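Local atomic coordinates of heroin esterase (Rhodococcus sp., PDB entry 1LZL), a protein that probably hydrolyses the acetyl ester bonds of heroin as a serine esterase of the alpha/beta hydrolase fold. Residues 169-174 / 244-249. Sequence-based numbering, arbitrary orientation.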
loop_
_atom_site.group_PDB
_atom_site.type_symbol
_atom_site.label_atom_id
_atom_site.label_comp_id
_atom_site.label_asym_id
_atom_site.label_seq_id
_atom_site.Cartn_x
_atom_site.Cartn_y
_atom_site.Cartn_z
ATOM N N THR A 169 -6.274 6.885 -4.569
ATOM C CA THR A 169 -7.616 6.353 -4.752
ATOM C C THR A 169 -8.591 6.965 -3.747
ATOM O O THR A 169 -9.750 7.266 -4.117
ATOM C CB THR A 169 -7.585 4.822 -4.579
ATOM O OG1 THR A 169 -6.745 4.316 -5.655
ATOM C CG2 THR A 169 -8.975 4.239 -4.751
ATOM N N VAL A 170 -8.178 7.168 -2.515
ATOM C CA VAL A 170 -9.050 7.764 -1.489
ATOM C C VAL A 170 -9.290 9.235 -1.780
ATOM O O VAL A 170 -10.453 9.674 -1.634
ATOM C CB VAL A 170 -8.455 7.516 -0.093
ATOM C CG1 VAL A 170 -9.149 8.385 0.974
ATOM C CG2 VAL A 170 -8.550 6.032 0.264
ATOM N N LEU A 171 -8.317 9.981 -2.256
ATOM C CA LEU A 171 -8.520 11.349 -2.725
ATOM C C LEU A 171 -9.539 11.351 -3.868
ATOM O O LEU A 171 -10.477 12.165 -3.851
ATOM C CB LEU A 171 -7.232 12.036 -3.187
ATOM C CG LEU A 171 -6.381 12.510 -2.000
ATOM C CD1 LEU A 171 -4.935 12.675 -2.454
ATOM C CD2 LEU A 171 -6.972 13.812 -1.447
ATOM N N LYS A 172 -9.350 10.457 -4.846
ATOM C CA LYS A 172 -10.237 10.397 -6.005
ATOM C C LYS A 172 -11.642 10.051 -5.577
ATOM O O LYS A 172 -12.633 10.661 -6.073
ATOM C CB LYS A 172 -9.674 9.366 -7.014
ATOM C CG LYS A 172 -10.530 9.353 -8.292
ATOM C CD LYS A 172 -9.722 8.700 -9.420
ATOM C CE LYS A 172 -8.759 9.753 -9.990
ATOM N NZ LYS A 172 -9.236 10.353 -11.285
ATOM N N ALA A 173 -11.826 9.133 -4.643
ATOM C CA ALA A 173 -13.149 8.711 -4.148
ATOM C C ALA A 173 -13.869 9.883 -3.491
ATOM O O ALA A 173 -15.057 10.126 -3.764
ATOM C CB ALA A 173 -13.033 7.501 -3.221
ATOM N N ARG A 174 -13.109 10.630 -2.670
ATOM C CA ARG A 174 -13.738 11.798 -2.056
ATOM C C ARG A 174 -14.166 12.807 -3.088
ATOM O O ARG A 174 -15.303 13.303 -3.070
ATOM C CB ARG A 174 -12.740 12.428 -1.062
ATOM C CG ARG A 174 -13.322 13.674 -0.422
ATOM C CD ARG A 174 -12.280 14.584 0.145
ATOM N NE ARG A 174 -11.409 15.125 -0.887
ATOM C CZ ARG A 174 -10.284 15.831 -0.653
ATOM N NH1 ARG A 174 -9.857 16.103 0.587
ATOM N NH2 ARG A 174 -9.590 16.255 -1.705
ATOM N N THR A 244 -3.475 19.918 -1.534
ATOM C CA THR A 244 -3.564 20.978 -0.548
ATOM C C THR A 244 -4.824 20.900 0.311
ATOM O O THR A 244 -4.877 21.477 1.404
ATOM C CB THR A 244 -3.530 22.371 -1.248
ATOM O OG1 THR A 244 -4.563 22.415 -2.234
ATOM C CG2 THR A 244 -2.188 22.547 -1.923
ATOM N N ASP A 245 -5.873 20.218 -0.122
ATOM C CA ASP A 245 -7.070 20.102 0.697
ATOM C C ASP A 245 -7.229 18.637 1.114
ATOM O O ASP A 245 -7.600 17.784 0.300
ATOM C CB ASP A 245 -8.305 20.586 -0.039
ATOM C CG ASP A 245 -9.593 20.176 0.663
ATOM O OD1 ASP A 245 -9.601 20.139 1.916
ATOM O OD2 ASP A 245 -10.585 19.878 -0.038
ATOM N N LEU A 246 -6.904 18.372 2.384
ATOM C CA LEU A 246 -7.066 17.037 2.940
ATOM C C LEU A 246 -8.310 16.895 3.804
ATOM O O LEU A 246 -8.505 15.887 4.475
ATOM C CB LEU A 246 -5.811 16.627 3.749
ATOM C CG LEU A 246 -4.517 16.648 2.928
ATOM C CD1 LEU A 246 -3.314 16.237 3.775
ATOM C CD2 LEU A 246 -4.657 15.732 1.711
ATOM N N THR A 247 -9.189 17.942 3.792
ATOM C CA THR A 247 -10.368 17.770 4.635
ATOM C C THR A 247 -11.329 16.718 4.074
ATOM O O THR A 247 -11.356 16.464 2.864
ATOM C CB THR A 247 -11.160 19.089 4.824
ATOM O OG1 THR A 247 -11.699 19.419 3.540
ATOM C CG2 THR A 247 -10.247 20.227 5.311
ATOM N N GLY A 248 -12.101 16.151 5.006
ATOM C CA GLY A 248 -13.140 15.208 4.594
ATOM C C GLY A 248 -12.606 13.872 4.116
ATOM O O GLY A 248 -13.386 13.086 3.589
ATOM N N LEU A 249 -11.324 13.564 4.298
ATOM C CA LEU A 249 -10.797 12.231 4.052
ATOM C C LEU A 249 -11.142 11.307 5.203
ATOM O O LEU A 249 -11.504 11.714 6.319
ATOM C CB LEU A 249 -9.276 12.295 3.795
ATOM C CG LEU A 249 -8.951 13.041 2.490
ATOM C CD1 LEU A 249 -7.457 13.320 2.402
ATOM C CD2 LEU A 249 -9.397 12.257 1.249
#
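Arg-174, in the last turn of helix 161-176, reaches across to the loop 244-249 and sets its NH1/NH2 end against backbone oxygens. With CG anti to the backbone N (chi1 178°), the chain runs outward and then bends at chi3, which brings the NH1/NH2 end up to the carbonyl of Asp-245. Asp-245 O accepts from Arg-174 NH1 at 2.8 Å and from Arg-174 NH2 at 3.2 Å, and lies in the guanidinium plane; NH1 approaches it from above the carbonyl plane, NH2 within it. Arg-174 NH1 also donates to Thr-247 O at 2.7 Å, so a single nitrogen bridges two carbonyls of the loop. An alanine in place of Arg-174 would remove every one of these donors and would probably loosen the loop against the helix.

The charge has a weaker partner in Asp-245 OD2, which lies over one guanidinium face, 3.9 Å from Arg-174 NH1: a long salt bridge of charge alone, with no N-H directed at the oxygen. OD1 turns back on its own loop, accepting from Thr-247 N in an Asx turn and from Thr-247 OG1 on its syn lone pair.

In this alpha/beta hydrolase, helix 161-176 follows the probable nucleophile elbow, and the loop leads into strand 252-257 through a type II turn, Leu-246 to Leu-249, where Gly-248 readily adopts the required positive phi.

The forked end of Leu-249 suits the buried side: CD2 lies over the other guanidinium face and meets Val-170 CG1 at 3.9 Å, while Leu-249 CD1 touches Leu-171 CD2, also at 3.9 Å. Tyr-269 of helix 263-275 packs on Leu-171 and Leu-246, and Leu-273 on Leu-249.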